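PDB 6VC5: endoglucanase from Komagataeibacter sucrofermentans, which probably catalyses the endohydrolysis of (1->4)-beta-D-glucosidic linkages in cellulose, lichenin and cereal beta-D-glucans, as a member of glycosyl hydrolase family 8. Local coordinates for residues A9-K14 with P298-A303; E34-G39 with E53-W58; N118-V123 with A172-V177; P257-V260 with G265-S268. All coordinates share one frame; numbering follows the deposited sequence.

Overall arrangement
All four contacts lie in one chain. Interactions 1, 2 and 3 join pairs of helices, consistent with the (alpha/alpha)6 barrel of family 8 glycosidases. Interaction 4 joins two largely irregular segments on either side of the turn after strand 260-261. Interaction 1 links residues near the two ends of the chain, and the other three fall between its segments in sequence. It touches interaction 2: Tyr-300 OH lies 3.4 Å from Gly-35 CA. Interactions 2 and 3 come within about 5 Å at their nearest atoms. Interaction 4 is about 7 Å from interaction 1, nearest atoms again. Interactions 3 and 4 are farthest apart, 35 Å between centres, on opposite sides of the chain's centre.

Interaction 1: A9-K14 with P298-A303; sequences AIFRDK and PDYYSA
Phe-11 reaches across from helix 4-15 to Tyr-300 and Ala-303 in the first turn of helix 300-313. The bridge is made by this one side chain. From CB, the chain leaves with CG anti to the backbone N (chi1 -170°), and this brings the ring up to Tyr-300 and Ala-303. The contact starts at CD1, which lies 4.2 Å from the methyl carbon CB of Ala-303. It ends at the far tip of the ring, where CZ meets CE1 of Tyr-300 at 3.7 Å. That is the closest approach between the segments. The two rings are oblique, with planes at 46° and centroids 5.9 Å apart. No hydrogen bond crosses the contact.

The aromatic cluster is wider than this pair. Tyr-15 meets both Phe-11 and Tyr-300 edge-to-face, and Phe-42 meets Phe-11 in the same way. Leu-294 also touches the Phe-11 side chain.

The helix start is secured by Asp-299, its N-cap residue. OD1 of Asp-299 accepts from Ser-302 N at 2.9 Å. This bond ties up an amide of the first turn, which bears both Tyr-300 and Ala-303. A carboxylate at this end probably also suits the helix dipole.

Here a helix near the start of the chain packs against one near its end. This joining of early and late helices is consistent with closure of the ring in the (alpha/alpha)6 barrel of family 8 glycosidases.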
loop_
_atom_site.group_PDB
_atom_site.type_symbol
_atom_site.label_atom_id
_atom_site.label_comp_id
_atom_site.label_asym_id
_atom_site.label_seq_id
_atom_site.Cartn_x
_atom_site.Cartn_y
_atom_site.Cartn_z
ATOM N N ALA A 9 5.082 -19.024 -4.034
ATOM C CA ALA A 9 4.739 -20.065 -5.002
ATOM C C ALA A 9 3.230 -20.280 -5.091
ATOM O O ALA A 9 2.690 -20.509 -6.180
ATOM C CB ALA A 9 5.449 -21.368 -4.647
ATOM N N ILE A 10 2.531 -20.216 -3.956
ATOM C CA ILE A 10 1.073 -20.314 -3.964
ATOM C C ILE A 10 0.448 -19.103 -4.650
ATOM O O ILE A 10 -0.440 -19.244 -5.504
ATOM C CB ILE A 10 0.538 -20.484 -2.531
ATOM C CG1 ILE A 10 1.055 -21.780 -1.905
ATOM C CG2 ILE A 10 -0.971 -20.479 -2.531
ATOM C CD1 ILE A 10 0.938 -21.783 -0.378
ATOM N N PHE A 11 0.870 -17.891 -4.257
ATOM C CA PHE A 11 0.362 -16.677 -4.891
ATOM C C PHE A 11 0.585 -16.725 -6.394
ATOM O O PHE A 11 -0.331 -16.450 -7.180
ATOM C CB PHE A 11 1.051 -15.447 -4.291
ATOM C CG PHE A 11 0.428 -14.134 -4.697
ATOM C CD1 PHE A 11 -0.540 -13.535 -3.904
ATOM C CD2 PHE A 11 0.816 -13.498 -5.866
ATOM C CE1 PHE A 11 -1.116 -12.312 -4.271
ATOM C CE2 PHE A 11 0.247 -12.279 -6.240
ATOM C CZ PHE A 11 -0.718 -11.691 -5.445
ATOM N N ARG A 12 1.796 -17.107 -6.799
ATOM C CA ARG A 12 2.147 -17.143 -8.215
ATOM C C ARG A 12 1.282 -18.143 -8.973
ATOM O O ARG A 12 0.812 -17.857 -10.083
ATOM C CB ARG A 12 3.631 -17.488 -8.366
ATOM C CG ARG A 12 4.124 -17.486 -9.807
ATOM C CD ARG A 12 5.520 -18.085 -9.894
ATOM N NE ARG A 12 5.540 -19.482 -9.477
ATOM C CZ ARG A 12 6.579 -20.078 -8.895
ATOM N NH1 ARG A 12 7.692 -19.396 -8.656
ATOM N NH2 ARG A 12 6.505 -21.358 -8.545
ATOM N N ASP A 13 1.053 -19.318 -8.389
ATOM C CA ASP A 13 0.227 -20.318 -9.060
ATOM C C ASP A 13 -1.185 -19.794 -9.309
ATOM O O ASP A 13 -1.798 -20.105 -10.339
ATOM C CB ASP A 13 0.191 -21.595 -8.220
ATOM C CG ASP A 13 -0.772 -22.631 -8.769
ATOM O OD1 ASP A 13 -1.581 -23.169 -7.981
ATOM O OD2 ASP A 13 -0.713 -22.916 -9.986
ATOM N N LYS A 14 -1.712 -18.982 -8.387
ATOM C CA LYS A 14 -3.100 -18.541 -8.478
ATOM C C LYS A 14 -3.269 -17.326 -9.389
ATOM O O LYS A 14 -4.251 -17.249 -10.139
ATOM C CB LYS A 14 -3.635 -18.218 -7.081
ATOM C CG LYS A 14 -3.773 -19.446 -6.190
ATOM C CD LYS A 14 -4.235 -19.076 -4.793
ATOM C CE LYS A 14 -5.142 -20.153 -4.217
ATOM N NZ LYS A 14 -6.581 -19.827 -4.422
ATOM N N PRO A 298 -9.251 -16.697 1.072
ATOM C CA PRO A 298 -10.557 -16.728 0.396
ATOM C C PRO A 298 -10.593 -15.961 -0.908
ATOM O O PRO A 298 -11.492 -16.212 -1.726
ATOM C CB PRO A 298 -11.495 -16.063 1.411
ATOM C CG PRO A 298 -10.588 -15.117 2.163
ATOM C CD PRO A 298 -9.254 -15.820 2.259
ATOM N N ASP A 299 -9.674 -15.022 -1.119
ATOM C CA ASP A 299 -9.676 -14.212 -2.326
ATOM C C ASP A 299 -8.322 -13.541 -2.507
ATOM O O ASP A 299 -7.448 -13.594 -1.637
ATOM C CB ASP A 299 -10.829 -13.187 -2.344
ATOM C CG ASP A 299 -10.774 -12.181 -1.184
ATOM O OD1 ASP A 299 -9.728 -12.031 -0.525
ATOM O OD2 ASP A 299 -11.807 -11.512 -0.938
ATOM N N TYR A 300 -8.179 -12.890 -3.658
ATOM C CA TYR A 300 -6.940 -12.200 -4.000
ATOM C C TYR A 300 -6.598 -11.104 -2.991
ATOM O O TYR A 300 -5.433 -10.959 -2.598
ATOM C CB TYR A 300 -7.092 -11.608 -5.398
ATOM C CG TYR A 300 -6.024 -10.631 -5.767
ATOM C CD1 TYR A 300 -4.834 -11.069 -6.323
ATOM C CD2 TYR A 300 -6.194 -9.272 -5.552
ATOM C CE1 TYR A 300 -3.842 -10.177 -6.658
ATOM C CE2 TYR A 300 -5.201 -8.371 -5.884
ATOM C CZ TYR A 300 -4.026 -8.835 -6.442
ATOM O OH TYR A 300 -3.030 -7.947 -6.781
ATOM N N TYR A 301 -7.581 -10.298 -2.592
ATOM C CA TYR A 301 -7.292 -9.212 -1.659
ATOM C C TYR A 301 -6.628 -9.749 -0.397
ATOM O O TYR A 301 -5.614 -9.215 0.072
ATOM C CB TYR A 301 -8.590 -8.484 -1.287
ATOM C CG TYR A 301 -8.362 -7.478 -0.191
ATOM C CD1 TYR A 301 -7.957 -6.184 -0.485
ATOM C CD2 TYR A 301 -8.507 -7.835 1.143
ATOM C CE1 TYR A 301 -7.712 -5.264 0.524
ATOM C CE2 TYR A 301 -8.267 -6.937 2.147
ATOM C CZ TYR A 301 -7.874 -5.650 1.831
ATOM O OH TYR A 301 -7.635 -4.766 2.841
ATOM N N SER A 302 -7.208 -10.799 0.174
ATOM C CA SER A 302 -6.688 -11.345 1.421
ATOM C C SER A 302 -5.302 -11.947 1.215
ATOM O O SER A 302 -4.414 -11.798 2.070
ATOM C CB SER A 302 -7.655 -12.410 1.942
ATOM O OG SER A 302 -7.274 -12.844 3.231
ATOM N N ALA A 303 -5.094 -12.627 0.085
ATOM C CA ALA A 303 -3.800 -13.242 -0.189
ATOM C C ALA A 303 -2.687 -12.196 -0.278
ATOM O O ALA A 303 -1.603 -12.376 0.287
ATOM C CB ALA A 303 -3.872 -14.060 -1.479
#

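Interaction 2: E34-G39 with E53-W58; sequences EGQGYG and EVIWVW
Ile-55 and Trp-58 of helix 49-62 pack against Gln-36 and Gly-39 of helix 33-46. The two helices are consecutive and joined by a short turn. They form an antiparallel helical hairpin, an element in keeping with the (alpha/alpha)6 fold. The axes of the short segments pass 9.4 Å apart and their directions differ by 156°.

Along the second segment, Ile-55 is the first residue to touch. Both of its branches are used. CD1 ends 3.8 Å from Gly-39 O. A beta carbon on Gly-39 would press tightly on this methyl, so the absent side chain lets Ile-55 lie close to the helix backbone. CG2 of Ile-55 sits anti to its backbone N and meets NE2 of Gln-36 at 3.4 Å. The same NE2 makes a weak hydrogen bond, 3.5 Å long, to the backbone O of Ile-55.

The firmer partners of Gln-36 lie in the loop ahead of these helices. OE1 accepts from Ile-22 N, and NE2 donates to Gly-20 O. With an alanine here, Ile-22 N and Gly-20 O would probably be left without their mates, and a gap would open beside Trp-58.

Trp-58, one turn on, lies beside the Gln-36 side chain. Its ring also meets Tyr-75 edge-to-face. The Gln-36 side chain bends at chi2 (-59°) and crosses that of Trp-58 at about a right angle. The amide and indole planes are 49° apart, and Gln-36 NE2 approaches Trp-58 CE3 to 3.6 Å.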
loop_
_atom_site.group_PDB
_atom_site.type_symbol
_atom_site.label_atom_id
_atom_site.label_comp_id
_atom_site.label_asym_id
_atom_site.label_seq_id
_atom_site.Cartn_x
_atom_site.Cartn_y
_atom_site.Cartn_z
ATOM N N GLU A 34 -1.087 -1.463 -8.677
ATOM C CA GLU A 34 -0.857 -2.016 -7.350
ATOM C C GLU A 34 -0.600 -3.517 -7.431
ATOM O O GLU A 34 0.284 -4.043 -6.748
ATOM C CB GLU A 34 -2.069 -1.716 -6.462
ATOM C CG GLU A 34 -2.000 -2.272 -5.045
ATOM C CD GLU A 34 -3.269 -1.988 -4.239
ATOM O OE1 GLU A 34 -4.222 -1.396 -4.801
ATOM O OE2 GLU A 34 -3.310 -2.353 -3.040
ATOM N N GLY A 35 -1.340 -4.214 -8.293
ATOM C CA GLY A 35 -1.149 -5.650 -8.438
ATOM C C GLY A 35 0.181 -6.020 -9.071
ATOM O O GLY A 35 0.826 -6.983 -8.658
ATOM N N GLN A 36 0.592 -5.287 -10.105
ATOM C CA GLN A 36 1.920 -5.534 -10.662
ATOM C C GLN A 36 2.985 -5.241 -9.609
ATOM O O GLN A 36 3.980 -5.976 -9.475
ATOM C CB GLN A 36 2.139 -4.664 -11.903
ATOM C CG GLN A 36 1.150 -4.906 -13.052
ATOM C CD GLN A 36 1.162 -6.337 -13.549
ATOM O OE1 GLN A 36 0.146 -7.019 -13.507
ATOM N NE2 GLN A 36 2.322 -6.798 -14.025
ATOM N N GLY A 37 2.752 -4.197 -8.807
ATOM C CA GLY A 37 3.680 -3.868 -7.745
ATOM C C GLY A 37 3.803 -4.969 -6.714
ATOM O O GLY A 37 4.907 -5.281 -6.260
ATOM N N TYR A 38 2.674 -5.576 -6.332
ATOM C CA TYR A 38 2.726 -6.711 -5.414
ATOM C C TYR A 38 3.484 -7.880 -6.028
ATOM O O TYR A 38 4.294 -8.529 -5.358
ATOM C CB TYR A 38 1.317 -7.158 -5.001
ATOM C CG TYR A 38 0.585 -6.208 -4.083
ATOM C CD1 TYR A 38 1.256 -5.497 -3.096
ATOM C CD2 TYR A 38 -0.784 -6.040 -4.204
ATOM C CE1 TYR A 38 0.577 -4.625 -2.258
ATOM C CE2 TYR A 38 -1.470 -5.181 -3.374
ATOM C CZ TYR A 38 -0.789 -4.470 -2.410
ATOM O OH TYR A 38 -1.497 -3.605 -1.596
ATOM N N GLY A 39 3.202 -8.191 -7.297
ATOM C CA GLY A 39 3.906 -9.285 -7.945
ATOM C C GLY A 39 5.404 -9.056 -7.973
ATOM O O GLY A 39 6.190 -9.965 -7.687
ATOM N N GLU A 53 11.246 -10.390 -13.675
ATOM C CA GLU A 53 11.637 -9.782 -14.945
ATOM C C GLU A 53 10.433 -9.558 -15.852
ATOM O O GLU A 53 10.265 -8.470 -16.419
ATOM C CB GLU A 53 12.681 -10.671 -15.638
ATOM C CG GLU A 53 13.640 -9.944 -16.584
ATOM C CD GLU A 53 15.060 -10.512 -16.542
ATOM O OE1 GLU A 53 15.973 -9.924 -17.168
ATOM O OE2 GLU A 53 15.268 -11.544 -15.867
ATOM N N VAL A 54 9.569 -10.573 -15.987
ATOM C CA VAL A 54 8.414 -10.448 -16.881
ATOM C C VAL A 54 7.315 -9.565 -16.279
ATOM O O VAL A 54 6.612 -8.864 -17.015
ATOM C CB VAL A 54 7.880 -11.812 -17.364
ATOM C CG1 VAL A 54 8.953 -12.555 -18.190
ATOM C CG2 VAL A 54 7.377 -12.661 -16.213
ATOM N N ILE A 55 7.130 -9.588 -14.952
ATOM C CA ILE A 55 6.121 -8.718 -14.343
ATOM C C ILE A 55 6.492 -7.249 -14.536
ATOM O O ILE A 55 5.650 -6.421 -14.898
ATOM C CB ILE A 55 5.922 -9.070 -12.859
ATOM C CG1 ILE A 55 5.475 -10.522 -12.694
ATOM C CG2 ILE A 55 4.899 -8.101 -12.232
ATOM C CD1 ILE A 55 5.674 -11.043 -11.279
ATOM N N TRP A 56 7.767 -6.914 -14.338
ATOM C CA TRP A 56 8.222 -5.547 -14.569
ATOM C C TRP A 56 8.137 -5.149 -16.045
ATOM O O TRP A 56 7.655 -4.060 -16.365
ATOM C CB TRP A 56 9.631 -5.364 -14.004
ATOM C CG TRP A 56 10.320 -4.090 -14.427
ATOM C CD1 TRP A 56 11.595 -3.988 -14.926
ATOM C CD2 TRP A 56 9.815 -2.744 -14.355
ATOM N NE1 TRP A 56 11.898 -2.679 -15.182
ATOM C CE2 TRP A 56 10.826 -1.894 -14.853
ATOM C CE3 TRP A 56 8.599 -2.175 -13.956
ATOM C CZ2 TRP A 56 10.666 -0.508 -14.942
ATOM C CZ3 TRP A 56 8.450 -0.787 -14.043
ATOM C CH2 TRP A 56 9.479 0.020 -14.533
ATOM N N VAL A 57 8.600 -6.005 -16.961
ATOM C CA VAL A 57 8.520 -5.648 -18.379
ATOM C C VAL A 57 7.072 -5.405 -18.798
ATOM O O VAL A 57 6.776 -4.454 -19.535
ATOM C CB VAL A 57 9.222 -6.699 -19.261
ATOM C CG1 VAL A 57 8.902 -6.465 -20.721
ATOM C CG2 VAL A 57 10.719 -6.618 -19.052
ATOM N N TRP A 58 6.137 -6.230 -18.309
ATOM C CA TRP A 58 4.737 -5.996 -18.647
ATOM C C TRP A 58 4.259 -4.649 -18.114
ATOM O O TRP A 58 3.609 -3.876 -18.837
ATOM C CB TRP A 58 3.839 -7.130 -18.141
ATOM C CG TRP A 58 2.452 -7.037 -18.741
ATOM C CD1 TRP A 58 2.015 -7.635 -19.886
ATOM C CD2 TRP A 58 1.353 -6.244 -18.257
ATOM N NE1 TRP A 58 0.703 -7.285 -20.126
ATOM C CE2 TRP A 58 0.281 -6.427 -19.148
ATOM C CE3 TRP A 58 1.176 -5.409 -17.149
ATOM C CZ2 TRP A 58 -0.964 -5.807 -18.958
ATOM C CZ3 TRP A 58 -0.062 -4.792 -16.964
ATOM C CH2 TRP A 58 -1.111 -4.999 -17.867
#

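Interaction 3: N118-V123 with A172-V177; sequences NIYGDV and AKWTKV
Trp-174 of helix 172-187 sets the outer edge of its benzo ring against Tyr-120 and Val-123 of helix 110-126. Its CG stands anti to the carbonyl carbon (chi1 -77°), which brings the benzo ring up to the other helix. Two groups line the indole edge, near its plane. Tyr-120 O lies 3.3 Å from Trp-174 CZ2, and Val-123 CG1 lies 3.9 Å from Trp-174 CH2. The Val-123 side chain crosses the indole at about a right angle.

The Tyr-120 ring stands differently. Its edge points at the face of the indole in an offset edge-to-face pair. The planes are at 77°, with 6.0 Å between the centroids of the Tyr-120 ring and the Trp-174 six-membered ring. The Tyr-120 hydroxyl hydrogen-bonds Ser-161 OG, which fixes the tip of the ring.

A leucine in place of Trp-174 is likely to leave a gap between the helices and strip the edge of Tyr-120 of its aromatic mate.

In helix 159-169, Ala-165 touches the side chains of both Tyr-120 and Trp-174, and Leu-162 touches Trp-174. Helix 172-187 thus packs on helix 110-126 through one tryptophan, consistent with the (alpha/alpha)6 barrel of this family.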
loop_
_atom_site.group_PDB
_atom_site.type_symbol
_atom_site.label_atom_id
_atom_site.label_comp_id
_atom_site.label_asym_id
_atom_site.label_seq_id
_atom_site.Cartn_x
_atom_site.Cartn_y
_atom_site.Cartn_z
ATOM N N ASN A 118 13.917 6.955 -10.935
ATOM C CA ASN A 118 13.059 7.732 -11.832
ATOM C C ASN A 118 11.633 7.827 -11.298
ATOM O O ASN A 118 11.029 8.907 -11.323
ATOM C CB ASN A 118 13.059 7.122 -13.230
ATOM C CG ASN A 118 14.372 7.341 -13.956
ATOM O OD1 ASN A 118 15.164 8.204 -13.576
ATOM N ND2 ASN A 118 14.614 6.554 -14.995
ATOM N N ILE A 119 11.079 6.711 -10.805
ATOM C CA ILE A 119 9.734 6.742 -10.227
ATOM C C ILE A 119 9.703 7.636 -8.996
ATOM O O ILE A 119 8.800 8.469 -8.831
ATOM C CB ILE A 119 9.254 5.319 -9.893
ATOM C CG1 ILE A 119 9.202 4.458 -11.157
ATOM C CG2 ILE A 119 7.883 5.359 -9.213
ATOM C CD1 ILE A 119 9.179 2.957 -10.873
ATOM N N TYR A 120 10.657 7.436 -8.080
ATOM C CA TYR A 120 10.649 8.215 -6.842
ATOM C C TYR A 120 10.755 9.701 -7.141
ATOM O O TYR A 120 10.072 10.519 -6.511
ATOM C CB TYR A 120 11.805 7.788 -5.935
ATOM C CG TYR A 120 11.597 6.487 -5.187
ATOM C CD1 TYR A 120 10.429 6.235 -4.475
ATOM C CD2 TYR A 120 12.605 5.530 -5.150
ATOM C CE1 TYR A 120 10.252 5.046 -3.768
ATOM C CE2 TYR A 120 12.449 4.341 -4.448
ATOM C CZ TYR A 120 11.279 4.102 -3.758
ATOM O OH TYR A 120 11.122 2.927 -3.062
ATOM N N GLY A 121 11.607 10.062 -8.105
ATOM C CA GLY A 121 11.742 11.457 -8.483
ATOM C C GLY A 121 10.426 12.068 -8.929
ATOM O O GLY A 121 10.104 13.205 -8.572
ATOM N N ASP A 122 9.647 11.324 -9.712
ATOM C CA ASP A 122 8.368 11.851 -10.178
ATOM C C ASP A 122 7.276 11.824 -9.105
ATOM O O ASP A 122 6.402 12.697 -9.114
ATOM C CB ASP A 122 7.946 11.141 -11.464
ATOM C CG ASP A 122 8.562 11.788 -12.700
ATOM O OD1 ASP A 122 8.961 12.975 -12.608
ATOM O OD2 ASP A 122 8.650 11.126 -13.755
ATOM N N VAL A 123 7.295 10.864 -8.178
ATOM C CA VAL A 123 6.388 10.946 -7.031
ATOM C C VAL A 123 6.653 12.223 -6.240
ATOM O O VAL A 123 5.727 12.967 -5.895
ATOM C CB VAL A 123 6.508 9.693 -6.144
ATOM C CG1 VAL A 123 5.733 9.884 -4.827
ATOM C CG2 VAL A 123 5.991 8.477 -6.879
ATOM N N ALA A 172 16.279 15.463 1.655
ATOM C CA ALA A 172 15.610 15.743 2.920
ATOM C C ALA A 172 14.105 15.958 2.766
ATOM O O ALA A 172 13.376 15.872 3.765
ATOM C CB ALA A 172 16.251 16.956 3.600
ATOM N N LYS A 173 13.622 16.233 1.550
ATOM C CA LYS A 173 12.179 16.347 1.354
ATOM C C LYS A 173 11.472 15.028 1.650
ATOM O O LYS A 173 10.326 15.032 2.119
ATOM C CB LYS A 173 11.877 16.840 -0.065
ATOM C CG LYS A 173 10.432 17.261 -0.295
ATOM C CD LYS A 173 10.235 17.773 -1.717
ATOM C CE LYS A 173 8.766 18.040 -2.024
ATOM N NZ LYS A 173 8.578 18.452 -3.448
ATOM N N TRP A 174 12.139 13.892 1.415
ATOM C CA TRP A 174 11.528 12.616 1.775
ATOM C C TRP A 174 11.354 12.505 3.283
ATOM O O TRP A 174 10.340 11.984 3.763
ATOM C CB TRP A 174 12.348 11.446 1.224
ATOM C CG TRP A 174 12.157 11.217 -0.245
ATOM C CD1 TRP A 174 13.104 11.342 -1.216
ATOM C CD2 TRP A 174 10.947 10.835 -0.912
ATOM N NE1 TRP A 174 12.565 11.051 -2.445
ATOM C CE2 TRP A 174 11.242 10.737 -2.289
ATOM C CE3 TRP A 174 9.648 10.565 -0.481
ATOM C CZ2 TRP A 174 10.283 10.378 -3.237
ATOM C CZ3 TRP A 174 8.695 10.215 -1.429
ATOM C CH2 TRP A 174 9.021 10.124 -2.787
ATOM N N THR A 175 12.325 13.015 4.045
ATOM C CA THR A 175 12.200 13.041 5.497
ATOM C C THR A 175 11.009 13.888 5.924
ATOM O O THR A 175 10.265 13.510 6.838
ATOM C CB THR A 175 13.496 13.588 6.099
ATOM O OG1 THR A 175 14.596 12.805 5.624
ATOM C CG2 THR A 175 13.452 13.521 7.619
ATOM N N LYS A 176 10.795 15.021 5.245
ATOM C CA LYS A 176 9.674 15.892 5.584
ATOM C C LYS A 176 8.342 15.233 5.247
ATOM O O LYS A 176 7.387 15.320 6.027
ATOM C CB LYS A 176 9.804 17.231 4.862
ATOM C CG LYS A 176 8.732 18.244 5.253
ATOM C CD LYS A 176 8.944 19.584 4.567
ATOM C CE LYS A 176 8.218 20.705 5.305
ATOM N NZ LYS A 176 6.742 20.677 5.067
ATOM N N VAL A 177 8.260 14.558 4.099
ATOM C CA VAL A 177 7.029 13.855 3.731
ATOM C C VAL A 177 6.683 12.789 4.764
ATOM O O VAL A 177 5.525 12.665 5.195
ATOM C CB VAL A 177 7.141 13.263 2.317
ATOM C CG1 VAL A 177 5.929 12.355 2.037
ATOM C CG2 VAL A 177 7.222 14.366 1.292
#

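Interaction 4: P257-V260 with G265-S268; sequences PGWV and GARS
Trp-259 and Ser-268 meet with like first torsions: CG of Trp-259 (chi1 55°) and OG of Ser-268 (chi1 58°) each lie between backbone N and carbonyl carbon. The Trp-259 torsion turns the indole over Ser-268, whose CB lies over the five-membered ring, 3.4 Å from the centroid, in a CH-pi contact. The Ser-268 torsion brings OG to two amides, Trp-259 N at 3.3 Å and, weakly bonded, Gly-258 N at 3.0 Å. It also donates to Tyr-270 O. Three bonds therefore grip the hydroxyl. A short antiparallel, hairpin-like pairing joins the backbones, with Ser-268 N bonded to Trp-259 O at 2.9 Å beside a single beta bridge of Val-260 with Arg-267.

Arg-267 folds back by bending at chi3 and lays one guanidinium face on Pro-257, whose CB is 3.7 Å above the plane. NE of Arg-267 donates almost straight (172°) to Ser-268 O at 2.8 Å. NH2 bonds Ala-255 O, and NH1 bonds Asn-271 OD1 and Tyr-270 O, which fixes the rotation of the guanidinium against Pro-257.

Phe-247 of helix 238-251 packs on Pro-257 and Val-260. Tyr-276 of helix 274-282 bonds Gly-258 O, and the Val-260 backbone pairs with Phe-219 of strand 218-219.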
loop_
_atom_site.group_PDB
_atom_site.type_symbol
_atom_site.label_atom_id
_atom_site.label_comp_id
_atom_site.label_asym_id
_atom_site.label_seq_id
_atom_site.Cartn_x
_atom_site.Cartn_y
_atom_site.Cartn_z
ATOM N N PRO A 257 -13.893 -7.173 12.374
ATOM C CA PRO A 257 -14.831 -6.657 11.377
ATOM C C PRO A 257 -14.151 -6.331 10.050
ATOM O O PRO A 257 -13.046 -5.934 10.046
ATOM C CB PRO A 257 -15.344 -5.379 12.024
ATOM C CG PRO A 257 -14.264 -4.955 12.951
ATOM C CD PRO A 257 -13.642 -6.226 13.464
ATOM N N GLY A 258 -14.852 -6.514 8.959
ATOM C CA GLY A 258 -14.352 -6.057 7.670
ATOM C C GLY A 258 -14.341 -4.546 7.547
ATOM O O GLY A 258 -13.464 -3.969 6.889
ATOM N N TRP A 259 -15.313 -3.883 8.163
ATOM C CA TRP A 259 -15.296 -2.433 8.230
ATOM C C TRP A 259 -15.929 -1.970 9.529
ATOM O O TRP A 259 -16.767 -2.664 10.115
ATOM C CB TRP A 259 -15.972 -1.753 7.024
ATOM C CG TRP A 259 -17.398 -2.139 6.684
ATOM C CD1 TRP A 259 -17.787 -2.971 5.680
ATOM C CD2 TRP A 259 -18.604 -1.672 7.303
ATOM N NE1 TRP A 259 -19.152 -3.061 5.635
ATOM C CE2 TRP A 259 -19.683 -2.277 6.625
ATOM C CE3 TRP A 259 -18.881 -0.806 8.371
ATOM C CZ2 TRP A 259 -21.014 -2.048 6.976
ATOM C CZ3 TRP A 259 -20.211 -0.576 8.718
ATOM C CH2 TRP A 259 -21.258 -1.205 8.023
ATOM N N VAL A 260 -15.507 -0.785 9.972
ATOM C CA VAL A 260 -16.122 -0.077 11.093
ATOM C C VAL A 260 -16.415 1.357 10.662
ATOM O O VAL A 260 -15.527 2.045 10.149
ATOM C CB VAL A 260 -15.212 -0.068 12.333
ATOM C CG1 VAL A 260 -15.876 0.715 13.466
ATOM C CG2 VAL A 260 -14.891 -1.480 12.766
ATOM N N GLY A 265 -19.749 3.913 14.980
ATOM C CA GLY A 265 -19.297 2.672 15.556
ATOM C C GLY A 265 -19.893 1.409 14.979
ATOM O O GLY A 265 -19.514 0.316 15.429
ATOM N N ALA A 266 -20.804 1.505 14.006
ATOM C CA ALA A 266 -21.369 0.292 13.417
ATOM C C ALA A 266 -20.275 -0.534 12.741
ATOM O O ALA A 266 -19.305 0.007 12.203
ATOM C CB ALA A 266 -22.459 0.649 12.405
ATOM N N ARG A 267 -20.400 -1.851 12.812
ATOM C CA ARG A 267 -19.457 -2.720 12.121
ATOM C C ARG A 267 -20.171 -3.502 11.030
ATOM O O ARG A 267 -21.396 -3.686 11.055
ATOM C CB ARG A 267 -18.779 -3.702 13.089
ATOM C CG ARG A 267 -19.750 -4.607 13.847
ATOM C CD ARG A 267 -19.043 -5.852 14.378
ATOM N NE ARG A 267 -18.748 -6.771 13.285
ATOM C CZ ARG A 267 -17.901 -7.795 13.367
ATOM N NH1 ARG A 267 -17.686 -8.560 12.307
ATOM N NH2 ARG A 267 -17.272 -8.063 14.507
ATOM N N SER A 268 -19.380 -3.983 10.074
ATOM C CA SER A 268 -19.918 -4.877 9.062
ATOM C C SER A 268 -20.531 -6.103 9.742
ATOM O O SER A 268 -20.010 -6.589 10.751
ATOM C CB SER A 268 -18.813 -5.338 8.112
ATOM O OG SER A 268 -17.753 -5.988 8.800
#